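Local structure of luciferase-like monooxygenase (Streptomyces bottropensis, 7BIP) at residues P80-P85 and G108-P113; G90-L95 and L103-G108. The protein probably acts as a monooxygenase of the bacterial luciferase-like family in the biosynthesis of the aromatic polyketide rishirilide. All coordinates share one frame; numbering follows the deposited sequence.

Both interactions belong to the same stretch of a TIM-barrel fold, and they share Gly108. Interaction 2 is nested along the chain inside the loop that interaction 1 closes. In interaction 2, helix 85-98 packs on strand 103-107, one of the strands of the barrel wall. Interaction 1 joins the loops that follow strands 72-78 and 103-107, at the C-terminal ends of these strands. Their centres lie about 14 Å apart. They touch where Pro80 CG packs on Phe107 CD1 at 4.2 Å. The side chain of Lys41, a calcium-binding residue with no ion bound to this chain, lies about 10 Å from that of Leu103 and about 11 Å from Gly108. Both interactions also reach the second subunit.

Interaction 1. Residues P80-P85 and G108-P113; sequences PVFTHP and GRAFLP
Ala110 meets Phe82 and Val81 where two loops of the TIM barrel run side by side. Each loop follows a parallel strand, 72-78 for one and 103-107 for the other. This is the end of the barrel where active sites of this fold usually lie. The methyl CB of Ala110 points at the 80-85 loop and sits 3.6 Å from Phe82 CE2. Phe82 CZ is a little farther from Ala110 CB, at 3.9 Å. The methyl approaches the ring obliquely. Val81 adds its CG1 branch, 4.0 Å from Ala110 CB. Val81 CG1 also lies over the centre of the Phe82 ring, 3.5 Å above its plane. It gets there because chi1 of 68° sets CG1 between the backbone N and the carbonyl carbon. So Val81 CG1 makes a CH-pi contact with the neighbouring Phe82 ring and touches Ala110 CB as well. Pro80 takes the other end of the contact, with CD near Gly108 O.

Helix 113-119 adds to the setting of the ring: Phe82 stacks with Phe119 and meets Phe116 edge-to-face. On the 80-85 side, Thr83 N donates a backbone hydrogen bond to Pro80 O, which closes the turn. His84 then caps helix 85-98 through ND1 to Leu86 N. Its ring also meets Phe119 of the second subunit edge-to-face, so this loop reaches the dimer interface.

The polar link between the two loops runs through one water. The water donates to Gly108 O, 2.7 Å from its oxygen. The same water oxygen accepts from Val81 N at 3.2 Å.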
loop_
_atom_site.group_PDB
_atom_site.type_symbol
_atom_site.label_atom_id
_atom_site.label_comp_id
_atom_site.label_asym_id
_atom_site.label_seq_id
_atom_site.Cartn_x
_atom_site.Cartn_y
_atom_site.Cartn_z
ATOM N N PRO A 80 10.487 5.407 9.145
ATOM C CA PRO A 80 10.685 4.137 9.862
ATOM C C PRO A 80 10.288 4.194 11.327
ATOM O O PRO A 80 9.930 3.148 11.888
ATOM C CB PRO A 80 12.188 3.857 9.689
ATOM C CG PRO A 80 12.784 5.106 9.139
ATOM C CD PRO A 80 11.702 5.847 8.440
ATOM N N VAL A 81 10.291 5.381 11.948
ATOM C CA VAL A 81 9.955 5.488 13.368
ATOM C C VAL A 81 8.535 5.008 13.653
ATOM O O VAL A 81 8.239 4.567 14.773
ATOM C CB VAL A 81 10.187 6.937 13.859
ATOM C CG1 VAL A 81 9.199 7.922 13.230
ATOM C CG2 VAL A 81 10.134 7.017 15.378
ATOM N N PHE A 82 7.640 5.053 12.663
ATOM C CA PHE A 82 6.230 4.784 12.918
ATOM C C PHE A 82 5.773 3.454 12.354
ATOM O O PHE A 82 4.567 3.201 12.279
ATOM C CB PHE A 82 5.351 5.901 12.353
ATOM C CG PHE A 82 5.543 7.208 13.042
ATOM C CD1 PHE A 82 5.755 7.253 14.409
ATOM C CD2 PHE A 82 5.539 8.390 12.321
ATOM C CE1 PHE A 82 5.952 8.467 15.049
ATOM C CE2 PHE A 82 5.726 9.604 12.957
ATOM C CZ PHE A 82 5.944 9.637 14.320
ATOM N N THR A 83 6.692 2.603 11.936
ATOM C CA THR A 83 6.281 1.321 11.421
ATOM C C THR A 83 7.212 0.265 11.998
ATOM O O THR A 83 8.082 0.553 12.827
ATOM C CB THR A 83 6.250 1.343 9.888
ATOM O OG1 THR A 83 5.715 0.110 9.389
ATOM C CG2 THR A 83 7.646 1.586 9.313
ATOM N N HIS A 84 6.983 -0.964 11.601
ATOM C CA HIS A 84 7.834 -2.091 11.925
ATOM C C HIS A 84 8.666 -2.457 10.704
ATOM O O HIS A 84 8.127 -2.522 9.593
ATOM C CB HIS A 84 6.971 -3.284 12.331
ATOM C CG HIS A 84 7.725 -4.383 13.006
ATOM N ND1 HIS A 84 8.670 -5.148 12.357
ATOM C CD2 HIS A 84 7.649 -4.866 14.270
ATOM C CE1 HIS A 84 9.164 -6.037 13.200
ATOM N NE2 HIS A 84 8.552 -5.898 14.361
ATOM N N PRO A 85 9.970 -2.705 10.854
ATOM C CA PRO A 85 10.795 -2.976 9.659
ATOM C C PRO A 85 10.341 -4.182 8.856
ATOM O O PRO A 85 10.552 -4.204 7.639
ATOM C CB PRO A 85 12.205 -3.190 10.230
ATOM C CG PRO A 85 12.013 -3.405 11.688
ATOM C CD PRO A 85 10.776 -2.666 12.086
ATOM N N GLY A 108 12.967 9.080 5.961
ATOM C CA GLY A 108 13.077 10.382 6.584
ATOM C C GLY A 108 12.789 10.347 8.076
ATOM O O GLY A 108 12.263 9.373 8.611
ATOM N N ARG A 109 13.153 11.444 8.737
ATOM C CA ARG A 109 12.851 11.638 10.148
ATOM C C ARG A 109 11.504 12.329 10.296
ATOM O O ARG A 109 11.131 13.184 9.487
ATOM C CB ARG A 109 13.933 12.477 10.835
ATOM C CG ARG A 109 15.350 11.970 10.650
ATOM C CD ARG A 109 15.716 10.913 11.675
ATOM N NE ARG A 109 15.335 11.265 13.042
ATOM C CZ ARG A 109 16.090 11.973 13.876
ATOM N NH1 ARG A 109 15.655 12.239 15.101
ATOM N NH2 ARG A 109 17.277 12.421 13.487
ATOM N N ALA A 110 10.769 11.950 11.332
ATOM C CA ALA A 110 9.532 12.654 11.605
ATOM C C ALA A 110 9.825 13.923 12.400
ATOM O O ALA A 110 10.841 14.038 13.090
ATOM C CB ALA A 110 8.563 11.757 12.374
ATOM N N PHE A 111 8.909 14.883 12.305
ATOM C CA PHE A 111 9.058 16.092 13.103
ATOM C C PHE A 111 7.753 16.694 13.606
ATOM O O PHE A 111 7.813 17.587 14.456
ATOM C CB PHE A 111 9.827 17.161 12.312
ATOM C CG PHE A 111 9.073 17.710 11.133
ATOM C CD1 PHE A 111 8.440 18.943 11.214
ATOM C CD2 PHE A 111 9.010 17.000 9.944
ATOM C CE1 PHE A 111 7.747 19.452 10.129
ATOM C CE2 PHE A 111 8.317 17.506 8.851
ATOM C CZ PHE A 111 7.684 18.731 8.945
ATOM N N LEU A 112 6.592 16.254 13.134
ATOM C CA LEU A 112 5.336 16.813 13.618
ATOM C C LEU A 112 5.047 16.265 15.008
ATOM O O LEU A 112 4.982 15.044 15.176
ATOM C CB LEU A 112 4.193 16.483 12.669
ATOM C CG LEU A 112 4.277 17.083 11.260
ATOM C CD1 LEU A 112 3.060 16.688 10.426
ATOM C CD2 LEU A 112 4.418 18.591 11.336
ATOM N N PRO A 113 4.875 17.114 16.021
ATOM C CA PRO A 113 4.694 16.586 17.385
ATOM C C PRO A 113 3.467 15.703 17.542
ATOM O O PRO A 113 3.527 14.698 18.261
ATOM C CB PRO A 113 4.605 17.858 18.239
ATOM C CG PRO A 113 5.354 18.890 17.440
ATOM C CD PRO A 113 5.024 18.581 16.007
HETATM O O HOH W 1 11.504 8.159 10.912
#

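Interaction 2. Residues G90-L95 and L103-G108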
loop_
_atom_site.group_PDB
_atom_site.type_symbol
_atom_site.label_atom_id
_atom_site.label_comp_id
_atom_site.label_asym_id
_atom_site.label_seq_id
_atom_site.Cartn_x
_atom_site.Cartn_y
_atom_site.Cartn_z
ATOM N N GLY A 90 8.616 -5.524 3.692
ATOM C CA GLY A 90 7.717 -6.348 2.895
ATOM C C GLY A 90 6.910 -5.546 1.890
ATOM O O GLY A 90 6.841 -5.915 0.714
ATOM N N LYS A 91 6.278 -4.443 2.334
ATOM C CA LYS A 91 5.445 -3.695 1.386
ATOM C C LYS A 91 6.295 -3.037 0.313
ATOM O O LYS A 91 5.875 -2.963 -0.849
ATOM C CB LYS A 91 4.570 -2.655 2.104
ATOM C CG LYS A 91 5.303 -1.445 2.673
ATOM C CD LYS A 91 4.304 -0.423 3.243
ATOM C CE LYS A 91 3.616 -0.948 4.483
ATOM N NZ LYS A 91 2.928 0.165 5.211
ATOM N N LEU A 92 7.506 -2.600 0.656
ATOM C CA LEU A 92 8.359 -1.989 -0.359
ATOM C C LEU A 92 8.868 -3.029 -1.352
ATOM O O LEU A 92 9.024 -2.731 -2.541
ATOM C CB LEU A 92 9.529 -1.264 0.298
ATOM C CG LEU A 92 9.169 0.033 1.033
ATOM C CD1 LEU A 92 10.348 0.432 1.900
ATOM C CD2 LEU A 92 8.772 1.162 0.059
ATOM N N ALA A 93 9.131 -4.257 -0.886
ATOM C CA ALA A 93 9.504 -5.320 -1.815
ATOM C C ALA A 93 8.352 -5.661 -2.766
ATOM O O ALA A 93 8.575 -5.884 -3.966
ATOM C CB ALA A 93 9.983 -6.563 -1.046
ATOM N N MET A 94 7.109 -5.679 -2.262
ATOM C CA MET A 94 5.974 -5.866 -3.165
ATOM C C MET A 94 5.934 -4.769 -4.221
ATOM O O MET A 94 5.747 -5.035 -5.416
ATOM C CB MET A 94 4.662 -5.884 -2.381
ATOM C CG MET A 94 4.459 -7.083 -1.452
ATOM S SD MET A 94 2.879 -6.886 -0.584
ATOM C CE MET A 94 1.677 -7.238 -1.871
ATOM N N LEU A 95 6.108 -3.524 -3.791
ATOM C CA LEU A 95 6.041 -2.403 -4.725
ATOM C C LEU A 95 7.164 -2.467 -5.755
ATOM O O LEU A 95 6.941 -2.170 -6.935
ATOM C CB LEU A 95 6.093 -1.089 -3.940
ATOM C CG LEU A 95 6.192 0.179 -4.783
ATOM C CD1 LEU A 95 5.020 0.233 -5.775
ATOM C CD2 LEU A 95 6.176 1.383 -3.845
ATOM N N LEU A 103 11.475 1.404 -8.289
ATOM C CA LEU A 103 11.336 2.024 -6.976
ATOM C C LEU A 103 12.677 2.524 -6.439
ATOM O O LEU A 103 13.688 1.816 -6.496
ATOM C CB LEU A 103 10.738 1.011 -5.987
ATOM C CG LEU A 103 10.599 1.423 -4.520
ATOM C CD1 LEU A 103 9.588 2.554 -4.379
ATOM C CD2 LEU A 103 10.148 0.230 -3.697
ATOM N N ASP A 104 12.673 3.744 -5.893
ATOM C CA ASP A 104 13.750 4.270 -5.065
ATOM C C ASP A 104 13.150 4.651 -3.720
ATOM O O ASP A 104 12.067 5.244 -3.675
ATOM C CB ASP A 104 14.411 5.511 -5.703
ATOM C CG ASP A 104 14.821 5.276 -7.148
ATOM O OD1 ASP A 104 15.508 4.276 -7.417
ATOM O OD2 ASP A 104 14.445 6.086 -8.018
ATOM N N VAL A 105 13.837 4.322 -2.621
ATOM C CA VAL A 105 13.230 4.437 -1.294
ATOM C C VAL A 105 13.973 5.498 -0.487
ATOM O O VAL A 105 15.075 5.262 0.025
ATOM C CB VAL A 105 13.208 3.105 -0.545
ATOM C CG1 VAL A 105 12.478 3.300 0.787
ATOM C CG2 VAL A 105 12.503 2.046 -1.386
ATOM N N GLY A 106 13.352 6.662 -0.336
ATOM C CA GLY A 106 13.800 7.633 0.647
ATOM C C GLY A 106 13.185 7.355 2.010
ATOM O O GLY A 106 11.992 7.070 2.125
ATOM N N PHE A 107 14.033 7.423 3.038
ATOM C CA PHE A 107 13.657 7.287 4.441
ATOM C C PHE A 107 13.910 8.624 5.129
ATOM O O PHE A 107 14.962 9.232 4.926
ATOM C CB PHE A 107 14.496 6.216 5.172
ATOM C CG PHE A 107 14.399 4.807 4.605
ATOM C CD1 PHE A 107 13.693 3.817 5.296
ATOM C CD2 PHE A 107 15.083 4.447 3.453
ATOM C CE1 PHE A 107 13.624 2.505 4.811
ATOM C CE2 PHE A 107 15.032 3.136 2.963
ATOM C CZ PHE A 107 14.293 2.161 3.646
ATOM N N GLY A 108 12.967 9.080 5.961
ATOM C CA GLY A 108 13.077 10.382 6.584
ATOM C C GLY A 108 12.789 10.347 8.076
ATOM O O GLY A 108 12.263 9.373 8.611
#
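Leu92 and Leu95 of helix 85-98 pack on Leu103 and Val105 of strand 103-107, inside a beta-alpha-beta unit of the TIM barrel. The helix runs roughly antiparallel to the strand, at 153°, with their axes 9.5 Å apart. This is the return leg of the crossover from strand 72-78.

The contacts between side chains are all apolar. Leu92 and Val105 meet tip to tip, with Leu92 CD1 3.7 Å from Val105 CG1. Leu95 and Leu103 cross at about a right angle, and Leu95 CD2 lies 3.6 Å from Leu103 CD1. With CG anti to the backbone N (chi1 176°), the branch of Leu103 extends to the helix, where CD1 meets Leu95 and CD2 meets Leu92. Leu92 also crosses Leu103 squarely, CD2 to CD2 at 4.1 Å. Were Leu95 replaced by an alanine, a gap beside both methyls of Leu103 is likely to open, leaving that side chain freer to turn.

One contact involves the helix backbone. Leu103 CD2 lies 3.4 Å from Leu92 O.

Other parts of the barrel also touch the cluster. Leu92 and Leu95 meet helix 57-67, and Trp141 of helix 126-142 packs on both Leu92 and Val105. Between residues 90-95 and 103-108 the joint thus rests on the fit of buried aliphatic branches, with neither charge pairing nor direct hydrogen bonding.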